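Local atomic coordinates of putative tagatose-6-phosphate ketose/aldose isomerase (Escherichia coli, PDB entry 3C3J), a protein that carries two SIS domains in one chain, each built round a five-stranded parallel sheet flanked by helices, as in other members of the SIS family. Residues A[46-51]-A[104-109]; A[69-74]-A[181-186]; A[190-195]-A[335-340]; A[233-238]-A[340-345]. One frame throughout, in Å; residues are numbered along the deposited sequence.

Interaction 2 lies between interactions 1 and 4. Its centre is about 9 Å from that of interaction 3, 12 Å from that of interaction 4 and 15 Å from that of interaction 1. Interactions 1 and 2 belong to the first SIS domain and touch where Ile108 CG2 meets Cys183 SG at 4.3 Å. Interaction 4 belongs to the second domain. Interaction 3 ties the loop leaving helix 174-187 to helix 335-356, which also carries the second segment of interaction 4; the two segments overlap at Phe340. Helix 63-79 packs against helices of the second domain: Ile70 CG1 approaches Ala238 N at 3.4 Å, and Trp74 CB approaches Val336 CG1 at 3.7 Å. Interactions 1 and 4 are farthest apart, about 27 Å between centres.

Interaction 1: residues A[46-51]-A[104-109]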
loop_
_atom_site.group_PDB
_atom_site.type_symbol
_atom_site.label_atom_id
_atom_site.label_comp_id
_atom_site.label_asym_id
_atom_site.label_seq_id
_atom_site.Cartn_x
_atom_site.Cartn_y
_atom_site.Cartn_z
ATOM N N GLU A 46 -24.270 1.285 18.427
ATOM C CA GLU A 46 -25.437 0.747 17.728
ATOM C C GLU A 46 -26.212 1.824 16.961
ATOM O O GLU A 46 -26.600 1.581 15.826
ATOM C CB GLU A 46 -26.337 -0.106 18.655
ATOM C CG GLU A 46 -25.640 -1.466 19.049
ATOM C CD GLU A 46 -26.462 -2.435 19.934
ATOM O OE1 GLU A 46 -27.500 -2.026 20.528
ATOM O OE2 GLU A 46 -26.040 -3.620 20.042
ATOM N N PRO A 47 -26.411 3.016 17.549
ATOM C CA PRO A 47 -27.097 4.068 16.785
ATOM C C PRO A 47 -26.319 4.538 15.558
ATOM O O PRO A 47 -26.936 4.995 14.582
ATOM C CB PRO A 47 -27.241 5.219 17.787
ATOM C CG PRO A 47 -27.020 4.594 19.126
ATOM C CD PRO A 47 -26.083 3.461 18.913
ATOM N N LEU A 48 -24.989 4.433 15.609
ATOM C CA LEU A 48 -24.154 4.839 14.488
ATOM C C LEU A 48 -24.210 3.810 13.378
ATOM O O LEU A 48 -24.402 4.146 12.214
ATOM C CB LEU A 48 -22.700 5.023 14.932
ATOM C CG LEU A 48 -22.482 6.031 16.056
ATOM C CD1 LEU A 48 -20.995 6.203 16.326
ATOM C CD2 LEU A 48 -23.130 7.354 15.677
ATOM N N LEU A 49 -24.033 2.552 13.758
ATOM C CA LEU A 49 -23.994 1.451 12.827
ATOM C C LEU A 49 -25.322 1.233 12.110
ATOM O O LEU A 49 -25.346 0.597 11.074
ATOM C CB LEU A 49 -23.566 0.173 13.545
ATOM C CG LEU A 49 -22.118 0.161 14.078
ATOM C CD1 LEU A 49 -21.818 -1.137 14.844
ATOM C CD2 LEU A 49 -21.104 0.357 12.967
ATOM N N ARG A 50 -26.412 1.772 12.655
ATOM C CA ARG A 50 -27.706 1.735 11.968
ATOM C C ARG A 50 -27.798 2.753 10.823
ATOM O O ARG A 50 -28.715 2.659 10.003
ATOM C CB ARG A 50 -28.868 1.915 12.965
ATOM C CG ARG A 50 -29.130 0.677 13.878
ATOM C CD ARG A 50 -29.443 -0.675 13.099
ATOM N NE ARG A 50 -30.882 -1.040 13.023
ATOM C CZ ARG A 50 -31.441 -1.834 12.088
ATOM N NH1 ARG A 50 -30.706 -2.371 11.103
ATOM N NH2 ARG A 50 -32.761 -2.084 12.126
ATOM N N LYS A 51 -26.862 3.705 10.749
ATOM C CA LYS A 51 -26.819 4.676 9.651
ATOM C C LYS A 51 -26.274 4.014 8.379
ATOM O O LYS A 51 -25.089 3.681 8.288
ATOM C CB LYS A 51 -25.965 5.884 10.026
ATOM C CG LYS A 51 -26.417 6.616 11.269
ATOM C CD LYS A 51 -25.430 7.659 11.717
ATOM C CE LYS A 51 -25.859 8.271 13.034
ATOM N NZ LYS A 51 -27.110 9.071 12.886
ATOM N N PRO A 104 -21.945 10.543 7.170
ATOM C CA PRO A 104 -21.421 10.477 8.519
ATOM C C PRO A 104 -20.121 9.667 8.523
ATOM O O PRO A 104 -19.878 8.856 7.616
ATOM C CB PRO A 104 -22.535 9.777 9.333
ATOM C CG PRO A 104 -23.740 9.705 8.421
ATOM C CD PRO A 104 -23.196 9.760 7.028
ATOM N N LEU A 105 -19.272 9.948 9.498
ATOM C CA LEU A 105 -18.012 9.241 9.667
ATOM C C LEU A 105 -17.819 8.767 11.102
ATOM O O LEU A 105 -18.064 9.509 12.053
ATOM C CB LEU A 105 -16.858 10.175 9.304
ATOM C CG LEU A 105 -15.426 9.706 9.569
ATOM C CD1 LEU A 105 -15.076 8.436 8.783
ATOM C CD2 LEU A 105 -14.416 10.793 9.259
ATOM N N LEU A 106 -17.314 7.546 11.251
ATOM C CA LEU A 106 -16.814 7.047 12.509
ATOM C C LEU A 106 -15.318 6.834 12.289
ATOM O O LEU A 106 -14.928 6.009 11.457
ATOM C CB LEU A 106 -17.478 5.726 12.898
ATOM C CG LEU A 106 -16.910 5.038 14.153
ATOM C CD1 LEU A 106 -16.927 5.975 15.387
ATOM C CD2 LEU A 106 -17.615 3.687 14.444
ATOM N N LEU A 107 -14.507 7.581 13.008
ATOM C CA LEU A 107 -13.048 7.490 12.884
ATOM C C LEU A 107 -12.496 6.665 14.029
ATOM O O LEU A 107 -12.643 7.037 15.209
ATOM C CB LEU A 107 -12.395 8.879 12.881
ATOM C CG LEU A 107 -10.907 8.934 12.532
ATOM C CD1 LEU A 107 -10.663 8.446 11.076
ATOM C CD2 LEU A 107 -10.344 10.349 12.768
ATOM N N ILE A 108 -11.869 5.541 13.678
ATOM C CA ILE A 108 -11.225 4.671 14.660
ATOM C C ILE A 108 -9.727 5.016 14.664
ATOM O O ILE A 108 -9.018 4.754 13.695
ATOM C CB ILE A 108 -11.463 3.198 14.342
ATOM C CG1 ILE A 108 -12.967 2.910 14.294
ATOM C CG2 ILE A 108 -10.791 2.300 15.408
ATOM C CD1 ILE A 108 -13.285 1.698 13.491
ATOM N N SER A 109 -9.277 5.686 15.717
ATOM C CA SER A 109 -7.913 6.230 15.765
ATOM C C SER A 109 -7.076 5.327 16.663
ATOM O O SER A 109 -7.362 5.202 17.841
ATOM C CB SER A 109 -7.920 7.659 16.331
ATOM O OG SER A 109 -8.441 8.626 15.410
#
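Leu48 and Leu106 meet methyl to methyl, CD1 of Leu48 lying 4.2 Å from CD1 of Leu106, in the buried part of this contact. Their side chains cross at about a right angle, so each offers one branch end rather than its length. Leu106 has CG anti to its backbone N (chi1 174°), an orientation that carries CD1 off the strand toward the end of helix 23-49. Both leucines are buried, and Tyr134 of the adjacent strand 133-139 touches both.

The other side of the contact is nearer solvent. Here the partly exposed Lys51 brings CD, midway along its chain, to 4.2 Å from Pro104 CG, while its end turns away from the proline to a salt bridge with Glu132. Lys51 N bonds to Leu48 O at 2.9 Å, linking the two residues that reach the sheet.

Pro104 leads into strand 105-111, which runs between strands 55-59 and 133-139 in the middle of the parallel sheet of the first SIS domain; Leu106 is fixed there by backbone bonds with Arg55 and Ile57. The contact thus seats the end of helix 23-49 on one face of that sheet. Only 150 Å² is buried, by dispersion between apolar groups, and the lysine's charge is paired with Glu132, which probably offsets it beside an otherwise apolar contact.

Interaction 2: residues A[69-74]-A[181-186]; sequences DIIAPW and ASCLAV
Ile71 and Leu184 mark the point where the two backbones come nearest, their CA atoms 7.6 Å apart. The helical segments 69-74 and 181-186 run side by side in the same direction, with axes 10.8 Å apart and only 11° between them. Such spacing leaves room for full side chains in the seam. The proline at position 73 has no N-H to give to the preceding turn, where segment 69-74 is kinked.

Ile71 supplies two branches to the seam. Its CG1 sits between the backbone N and the carbonyl carbon (chi1 71°), which sends CD1 to Cys183 and leaves CG2 to meet Leu184. CD1 lies 3.8 Å from Cys183 CB and almost as near its sulfur. CG2 is 3.7 Å from Leu184 CD2. That same methyl is wedged between isoleucine and indole, since Leu184 CD2 also stands 3.7 Å from CZ3 of Trp74, approaching the six-membered ring obliquely; the leucine and tryptophan side chains cross at about a right angle.

Trp74 also stacks on His78 and touches Val336 of helix 335-356, while Phe340 of that helix packs on Leu184. Helices 63-79 and 174-187 of the first SIS domain are therefore joined by a wholly apolar seam that extends into the second domain. With 194 Å² buried and no polar pairing across it, cohesion depends on the fit of methyls, sulfur and indole.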
loop_
_atom_site.group_PDB
_atom_site.type_symbol
_atom_site.label_atom_id
_atom_site.label_comp_id
_atom_site.label_asym_id
_atom_site.label_seq_id
_atom_site.Cartn_x
_atom_site.Cartn_y
_atom_site.Cartn_z
ATOM N N ASP A 69 -4.874 -2.043 7.493
ATOM C CA ASP A 69 -4.440 -2.830 6.325
ATOM C C ASP A 69 -4.752 -4.312 6.487
ATOM O O ASP A 69 -5.189 -4.967 5.522
ATOM C CB ASP A 69 -2.962 -2.634 6.032
ATOM C CG ASP A 69 -2.632 -1.217 5.531
ATOM O OD1 ASP A 69 -3.548 -0.465 5.161
ATOM O OD2 ASP A 69 -1.435 -0.850 5.522
ATOM N N ILE A 70 -4.564 -4.832 7.699
ATOM C CA ILE A 70 -4.848 -6.249 7.967
ATOM C C ILE A 70 -6.365 -6.512 8.072
ATOM O O ILE A 70 -6.858 -7.485 7.474
ATOM C CB ILE A 70 -4.121 -6.744 9.209
ATOM C CG1 ILE A 70 -2.601 -6.597 9.024
ATOM C CG2 ILE A 70 -4.453 -8.217 9.509
ATOM C CD1 ILE A 70 -1.799 -6.725 10.294
ATOM N N ILE A 71 -7.107 -5.666 8.786
ATOM C CA ILE A 71 -8.466 -6.018 9.194
ATOM C C ILE A 71 -9.620 -5.278 8.517
ATOM O O ILE A 71 -10.745 -5.758 8.623
ATOM C CB ILE A 71 -8.660 -5.943 10.741
ATOM C CG1 ILE A 71 -8.662 -4.498 11.268
ATOM C CG2 ILE A 71 -7.621 -6.807 11.490
ATOM C CD1 ILE A 71 -8.933 -4.420 12.797
ATOM N N ALA A 72 -9.390 -4.105 7.886
ATOM C CA ALA A 72 -10.499 -3.316 7.323
ATOM C C ALA A 72 -11.308 -4.084 6.250
ATOM O O ALA A 72 -12.546 -4.107 6.294
ATOM C CB ALA A 72 -9.998 -1.969 6.797
ATOM N N PRO A 73 -10.622 -4.752 5.310
ATOM C CA PRO A 73 -11.398 -5.484 4.303
ATOM C C PRO A 73 -12.225 -6.609 4.892
ATOM O O PRO A 73 -13.391 -6.733 4.556
ATOM C CB PRO A 73 -10.327 -6.035 3.360
ATOM C CG PRO A 73 -9.129 -5.129 3.590
ATOM C CD PRO A 73 -9.175 -4.845 5.039
ATOM N N TRP A 74 -11.630 -7.430 5.745
ATOM C CA TRP A 74 -12.396 -8.458 6.453
ATOM C C TRP A 74 -13.576 -7.877 7.227
ATOM O O TRP A 74 -14.710 -8.380 7.126
ATOM C CB TRP A 74 -11.505 -9.283 7.381
ATOM C CG TRP A 74 -12.268 -10.386 8.016
ATOM C CD1 TRP A 74 -12.595 -11.579 7.442
ATOM C CD2 TRP A 74 -12.868 -10.385 9.325
ATOM N NE1 TRP A 74 -13.350 -12.337 8.324
ATOM C CE2 TRP A 74 -13.531 -11.629 9.481
ATOM C CE3 TRP A 74 -12.916 -9.453 10.375
ATOM C CZ2 TRP A 74 -14.217 -11.978 10.648
ATOM C CZ3 TRP A 74 -13.587 -9.808 11.554
ATOM C CH2 TRP A 74 -14.225 -11.058 11.677
ATOM N N ALA A 181 -6.609 -6.791 18.073
ATOM C CA ALA A 181 -7.547 -7.750 18.675
ATOM C C ALA A 181 -8.749 -7.032 19.264
ATOM O O ALA A 181 -9.882 -7.497 19.129
ATOM C CB ALA A 181 -6.850 -8.570 19.756
ATOM N N SER A 182 -8.502 -5.887 19.902
ATOM C CA SER A 182 -9.597 -5.091 20.478
ATOM C C SER A 182 -10.571 -4.586 19.399
ATOM O O SER A 182 -11.789 -4.708 19.554
ATOM C CB SER A 182 -9.063 -3.931 21.315
ATOM O OG SER A 182 -8.154 -4.422 22.294
ATOM N N CYS A 183 -10.032 -4.029 18.320
ATOM C CA CYS A 183 -10.857 -3.537 17.220
ATOM C C CYS A 183 -11.719 -4.649 16.614
ATOM O O CYS A 183 -12.909 -4.466 16.436
ATOM C CB CYS A 183 -10.013 -2.873 16.130
ATOM S SG CYS A 183 -11.030 -1.945 14.936
ATOM N N LEU A 184 -11.123 -5.812 16.365
ATOM C CA LEU A 184 -11.865 -6.963 15.872
ATOM C C LEU A 184 -12.997 -7.333 16.850
ATOM O O LEU A 184 -14.138 -7.556 16.427
ATOM C CB LEU A 184 -10.914 -8.140 15.662
ATOM C CG LEU A 184 -9.947 -8.098 14.483
ATOM C CD1 LEU A 184 -8.905 -9.241 14.638
ATOM C CD2 LEU A 184 -10.663 -8.214 13.108
ATOM N N ALA A 185 -12.697 -7.329 18.153
ATOM C CA ALA A 185 -13.665 -7.721 19.180
ATOM C C ALA A 185 -14.789 -6.729 19.300
ATOM O O ALA A 185 -15.910 -7.115 19.587
ATOM C CB ALA A 185 -13.000 -7.916 20.530
ATOM N N VAL A 186 -14.496 -5.450 19.078
ATOM C CA VAL A 186 -15.521 -4.418 19.157
ATOM C C VAL A 186 -16.540 -4.624 18.051
ATOM O O VAL A 186 -17.741 -4.598 18.315
ATOM C CB VAL A 186 -14.929 -2.981 19.067
ATOM C CG1 VAL A 186 -16.051 -1.943 18.750
ATOM C CG2 VAL A 186 -14.177 -2.617 20.405
#

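Interaction 3: residues A[190-195]-A[335-340]; sequences ETINSQ and DVEQAF
Ile192 and Glu337 make the direct contact here, a van der Waals contact of a methyl with the glutamate chain and its carboxylate. Their side chains slide past each other in opposite directions, so that Ile192 CD1 rests alongside the glutamate from CG to OE2, 3.8 Å from Glu337 CG and 3.5 Å from Glu337 OE2. The glutamate reaches this far because its chain is extended beyond CG (chi2 176°). Ile192 also touches Leu184 and Phe197.

Polar joining is indirect. One water donates to Thr191 O at 2.8 Å and to Glu337 OE2 at 2.6 Å, bridging the loop backbone and the carboxylate. The other carboxylate oxygen, OE1, has a salt bridge with Arg331 and a hydrogen bond from Ile334 N, and these anchor the acid beside the start of its own helix.

Within the loop, Asn193 forms an Asx turn: its OD1 accepts from Gln195 N at 2.9 Å on a lone pair in the carbonyl plane, though the N-H...O angle is a bent 135°. The same oxygen takes Thr196 N, and ND2 gives to Pro189 O, so the side chain braces residues on both sides of it along the chain.

This loop connects helices 174-187 and 198-210, and the contact attaches it to the first turns of helix 335-356 in the second SIS domain. Because one carboxylate serves arginine, backbone and water together, these bonds would be expected to stabilise its buried negative charge.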
loop_
_atom_site.group_PDB
_atom_site.type_symbol
_atom_site.label_atom_id
_atom_site.label_comp_id
_atom_site.label_asym_id
_atom_site.label_seq_id
_atom_site.Cartn_x
_atom_site.Cartn_y
_atom_site.Cartn_z
ATOM N N GLU A 190 -19.258 -11.626 17.719
ATOM C CA GLU A 190 -19.827 -12.956 17.525
ATOM C C GLU A 190 -18.781 -13.952 17.013
ATOM O O GLU A 190 -19.029 -15.164 17.024
ATOM C CB GLU A 190 -21.044 -12.875 16.598
ATOM C CG GLU A 190 -20.761 -12.515 15.139
ATOM C CD GLU A 190 -20.375 -11.029 14.894
ATOM O OE1 GLU A 190 -20.480 -10.163 15.779
ATOM O OE2 GLU A 190 -19.976 -10.715 13.772
ATOM N N THR A 191 -17.628 -13.437 16.569
ATOM C CA THR A 191 -16.540 -14.214 15.982
ATOM C C THR A 191 -15.275 -14.075 16.812
ATOM O O THR A 191 -14.593 -15.064 17.095
ATOM C CB THR A 191 -16.226 -13.713 14.537
ATOM O OG1 THR A 191 -17.403 -13.795 13.748
ATOM C CG2 THR A 191 -15.109 -14.516 13.840
ATOM N N ILE A 192 -14.951 -12.834 17.182
ATOM C CA ILE A 192 -13.727 -12.545 17.898
ATOM C C ILE A 192 -14.129 -12.031 19.259
ATOM O O ILE A 192 -14.654 -10.945 19.382
ATOM C CB ILE A 192 -12.857 -11.483 17.156
ATOM C CG1 ILE A 192 -12.602 -11.911 15.693
ATOM C CG2 ILE A 192 -11.587 -11.204 17.963
ATOM C CD1 ILE A 192 -11.743 -13.145 15.521
ATOM N N ASN A 193 -13.918 -12.842 20.288
ATOM C CA ASN A 193 -14.352 -12.461 21.612
ATOM C C ASN A 193 -13.461 -13.089 22.658
ATOM O O ASN A 193 -12.534 -13.827 22.337
ATOM C CB ASN A 193 -15.847 -12.788 21.812
ATOM C CG ASN A 193 -16.160 -14.241 21.613
ATOM O OD1 ASN A 193 -15.583 -15.088 22.272
ATOM N ND2 ASN A 193 -17.065 -14.544 20.680
ATOM N N SER A 194 -13.751 -12.804 23.918
ATOM C CA SER A 194 -12.847 -13.207 25.001
ATOM C C SER A 194 -12.843 -14.705 25.179
ATOM O O SER A 194 -11.985 -15.225 25.856
ATOM C CB SER A 194 -13.218 -12.524 26.309
ATOM O OG SER A 194 -14.520 -12.907 26.674
ATOM N N GLN A 195 -13.802 -15.398 24.566
ATOM C CA GLN A 195 -13.781 -16.851 24.532
ATOM C C GLN A 195 -13.017 -17.394 23.319
ATOM O O GLN A 195 -11.993 -18.098 23.488
ATOM C CB GLN A 195 -15.211 -17.437 24.590
ATOM C CG GLN A 195 -15.815 -17.365 26.005
ATOM C CD GLN A 195 -14.924 -18.051 27.069
ATOM O OE1 GLN A 195 -14.657 -19.263 27.000
ATOM N NE2 GLN A 195 -14.454 -17.272 28.039
ATOM N N ASP A 335 -7.969 -15.696 8.483
ATOM C CA ASP A 335 -6.700 -15.011 8.252
ATOM C C ASP A 335 -6.423 -13.880 9.235
ATOM O O ASP A 335 -5.274 -13.670 9.606
ATOM C CB ASP A 335 -6.529 -14.570 6.801
ATOM C CG ASP A 335 -6.030 -15.700 5.894
ATOM O OD1 ASP A 335 -5.481 -16.713 6.408
ATOM O OD2 ASP A 335 -6.174 -15.575 4.652
ATOM N N VAL A 336 -7.456 -13.177 9.687
ATOM C CA VAL A 336 -7.212 -12.112 10.664
ATOM C C VAL A 336 -6.729 -12.688 12.014
ATOM O O VAL A 336 -6.003 -12.006 12.752
ATOM C CB VAL A 336 -8.422 -11.153 10.856
ATOM C CG1 VAL A 336 -8.704 -10.326 9.557
ATOM C CG2 VAL A 336 -9.701 -11.919 11.376
ATOM N N GLU A 337 -7.147 -13.916 12.346
ATOM C CA GLU A 337 -6.616 -14.646 13.512
ATOM C C GLU A 337 -5.183 -15.097 13.304
ATOM O O GLU A 337 -4.353 -14.915 14.191
ATOM C CB GLU A 337 -7.505 -15.830 13.871
ATOM C CG GLU A 337 -8.900 -15.377 14.370
ATOM C CD GLU A 337 -9.834 -16.550 14.649
ATOM O OE1 GLU A 337 -9.762 -17.531 13.875
ATOM O OE2 GLU A 337 -10.645 -16.475 15.617
ATOM N N GLN A 338 -4.905 -15.672 12.131
ATOM C CA GLN A 338 -3.539 -16.054 11.723
ATOM C C GLN A 338 -2.498 -14.941 11.771
ATOM O O GLN A 338 -1.323 -15.211 12.009
ATOM C CB GLN A 338 -3.533 -16.551 10.274
ATOM C CG GLN A 338 -4.099 -17.937 10.056
ATOM C CD GLN A 338 -3.387 -18.657 8.916
ATOM O OE1 GLN A 338 -3.336 -18.178 7.755
ATOM N NE2 GLN A 338 -2.832 -19.792 9.232
ATOM N N ALA A 339 -2.916 -13.714 11.466
ATOM C CA ALA A 339 -2.026 -12.562 11.461
ATOM C C ALA A 339 -1.247 -12.502 12.780
ATOM O O ALA A 339 -0.054 -12.236 12.785
ATOM C CB ALA A 339 -2.815 -11.249 11.250
ATOM N N PHE A 340 -1.928 -12.779 13.885
ATOM C CA PHE A 340 -1.300 -12.780 15.223
ATOM C C PHE A 340 -0.166 -13.816 15.324
ATOM O O PHE A 340 0.940 -13.514 15.788
ATOM C CB PHE A 340 -2.359 -13.006 16.297
ATOM C CG PHE A 340 -3.339 -11.872 16.399
ATOM C CD1 PHE A 340 -3.120 -10.818 17.271
ATOM C CD2 PHE A 340 -4.476 -11.851 15.614
ATOM C CE1 PHE A 340 -4.020 -9.770 17.337
ATOM C CE2 PHE A 340 -5.402 -10.793 15.686
ATOM C CZ PHE A 340 -5.167 -9.758 16.532
HETATM O O HOH W 1 -13.173 -17.132 15.764
#

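Interaction 4: residues A[233-238]-A[340-345]; sequences GGLQGA and FCFLMY
Leu235 sets both its methyls against one flank of the Phe342 ring. CD1 is 3.9 Å from Phe342 CE2, and CD2 is 3.9 Å from Phe342 CD2, an oblique approach with the two side chains crossing at about a right angle. In each residue CG stands anti to the carbonyl carbon. From its place on the helix Phe342 (chi1 -64°) thereby reaches toward the leucine, and a chi2 of -56° turns the CD2-CE2 side of the ring to it. The leucine's CD1 lies by CE2, while its CD2 sits near both CD2 and CE2 of the ring.

Phe342 also stacks on Phe281, at the end of strand 276-281. The ring is thus held between the sheet and the helix that follows the first strand of the second SIS domain: strand 226-231 leads into helix 235-249, and the parallel sheet has the strand order 2-1-3-4-5. Where the strand passes into the helix, Gln236 N bonds to Gly233 O at 3.1 Å.

The helices come nearest one turn further on, where the CA atoms of Ala238 and Leu343 are 6.8 Å apart. Leu343 does not point its CB straight across; CD1 continues the chain (chi2 174°), and the other branch, CD2, turns to 3.9 Å from Ala238 O. That oxygen accepts a hydrogen bond from Ser242 OG, and Met180 of helix 174-187 packs against the same leucine.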
loop_
_atom_site.group_PDB
_atom_site.type_symbol
_atom_site.label_atom_id
_atom_site.label_comp_id
_atom_site.label_asym_id
_atom_site.label_seq_id
_atom_site.Cartn_x
_atom_site.Cartn_y
_atom_site.Cartn_z
ATOM N N GLY A 233 -4.069 -10.718 0.469
ATOM C CA GLY A 233 -5.188 -9.976 1.064
ATOM C C GLY A 233 -4.690 -9.157 2.230
ATOM O O GLY A 233 -3.624 -8.527 2.141
ATOM N N GLY A 234 -5.405 -9.227 3.353
ATOM C CA GLY A 234 -5.007 -8.535 4.567
ATOM C C GLY A 234 -3.697 -9.002 5.204
ATOM O O GLY A 234 -3.082 -8.257 5.951
ATOM N N LEU A 235 -3.255 -10.225 4.904
ATOM C CA LEU A 235 -1.954 -10.672 5.392
ATOM C C LEU A 235 -0.798 -9.914 4.773
ATOM O O LEU A 235 0.317 -9.965 5.291
ATOM C CB LEU A 235 -1.750 -12.163 5.188
ATOM C CG LEU A 235 -2.652 -13.089 5.994
ATOM C CD1 LEU A 235 -2.418 -14.544 5.554
ATOM C CD2 LEU A 235 -2.454 -12.910 7.518
ATOM N N GLN A 236 -1.041 -9.209 3.668
ATOM C CA GLN A 236 -0.044 -8.297 3.154
ATOM C C GLN A 236 0.284 -7.214 4.212
ATOM O O GLN A 236 1.449 -6.799 4.359
ATOM C CB GLN A 236 -0.432 -7.674 1.801
ATOM C CG GLN A 236 0.733 -6.851 1.268
ATOM C CD GLN A 236 0.540 -6.201 -0.077
ATOM O OE1 GLN A 236 -0.507 -6.354 -0.768
ATOM N NE2 GLN A 236 1.563 -5.430 -0.466
ATOM N N GLY A 237 -0.729 -6.758 4.952
ATOM C CA GLY A 237 -0.491 -5.826 6.056
ATOM C C GLY A 237 0.394 -6.407 7.154
ATOM O O GLY A 237 1.215 -5.701 7.735
ATOM N N ALA A 238 0.218 -7.695 7.456
ATOM C CA ALA A 238 1.096 -8.407 8.389
ATOM C C ALA A 238 2.525 -8.486 7.846
ATOM O O ALA A 238 3.515 -8.274 8.597
ATOM C CB ALA A 238 0.539 -9.812 8.677
ATOM N N PHE A 340 -1.928 -12.779 13.885
ATOM C CA PHE A 340 -1.300 -12.780 15.223
ATOM C C PHE A 340 -0.166 -13.816 15.324
ATOM O O PHE A 340 0.940 -13.514 15.788
ATOM C CB PHE A 340 -2.359 -13.006 16.297
ATOM C CG PHE A 340 -3.339 -11.872 16.399
ATOM C CD1 PHE A 340 -3.120 -10.818 17.271
ATOM C CD2 PHE A 340 -4.476 -11.851 15.614
ATOM C CE1 PHE A 340 -4.020 -9.770 17.337
ATOM C CE2 PHE A 340 -5.402 -10.793 15.686
ATOM C CZ PHE A 340 -5.167 -9.758 16.532
ATOM N N CYS A 341 -0.433 -15.017 14.847
ATOM C CA CYS A 341 0.566 -16.096 14.801
ATOM C C CYS A 341 1.788 -15.717 13.965
ATOM O O CYS A 341 2.908 -15.872 14.422
ATOM C CB CYS A 341 -0.043 -17.358 14.218
ATOM S SG CYS A 341 -1.595 -17.917 15.027
ATOM N N PHE A 342 1.571 -15.207 12.752
ATOM C CA PHE A 342 2.695 -14.828 11.883
ATOM C C PHE A 342 3.543 -13.736 12.524
ATOM O O PHE A 342 4.772 -13.795 12.478
ATOM C CB PHE A 342 2.207 -14.368 10.515
ATOM C CG PHE A 342 1.511 -15.448 9.717
ATOM C CD1 PHE A 342 2.145 -16.655 9.447
ATOM C CD2 PHE A 342 0.233 -15.246 9.227
ATOM C CE1 PHE A 342 1.499 -17.651 8.707
ATOM C CE2 PHE A 342 -0.419 -16.224 8.482
ATOM C CZ PHE A 342 0.221 -17.438 8.221
ATOM N N LEU A 343 2.887 -12.752 13.131
ATOM C CA LEU A 343 3.579 -11.667 13.790
ATOM C C LEU A 343 4.515 -12.130 14.919
ATOM O O LEU A 343 5.563 -11.533 15.113
ATOM C CB LEU A 343 2.578 -10.600 14.292
ATOM C CG LEU A 343 2.048 -9.707 13.161
ATOM C CD1 LEU A 343 0.962 -8.777 13.692
ATOM C CD2 LEU A 343 3.153 -8.910 12.407
HETATM N N MSE A 344 4.141 -13.186 15.636
HETATM C CA MSE A 344 5.016 -13.752 16.681
HETATM C C MSE A 344 6.389 -14.097 16.106
HETATM O O MSE A 344 7.414 -13.756 16.718
HETATM C CB MSE A 344 4.395 -15.008 17.327
HETATM C CG MSE A 344 3.042 -14.794 17.998
HETATM SE SE MSE A 344 3.065 -13.406 19.447
HETATM C CE MSE A 344 2.442 -11.824 18.377
ATOM N N TYR A 345 6.413 -14.735 14.935
ATOM C CA TYR A 345 7.674 -15.084 14.276
ATOM C C TYR A 345 8.411 -13.833 13.794
ATOM O O TYR A 345 9.601 -13.710 14.045
ATOM C CB TYR A 345 7.476 -16.081 13.126
ATOM C CG TYR A 345 6.904 -17.408 13.566
ATOM C CD1 TYR A 345 7.717 -18.396 14.111
ATOM C CD2 TYR A 345 5.541 -17.679 13.420
ATOM C CE1 TYR A 345 7.178 -19.609 14.532
ATOM C CE2 TYR A 345 4.999 -18.872 13.830
ATOM C CZ TYR A 345 5.822 -19.840 14.378
ATOM O OH TYR A 345 5.275 -21.031 14.775
#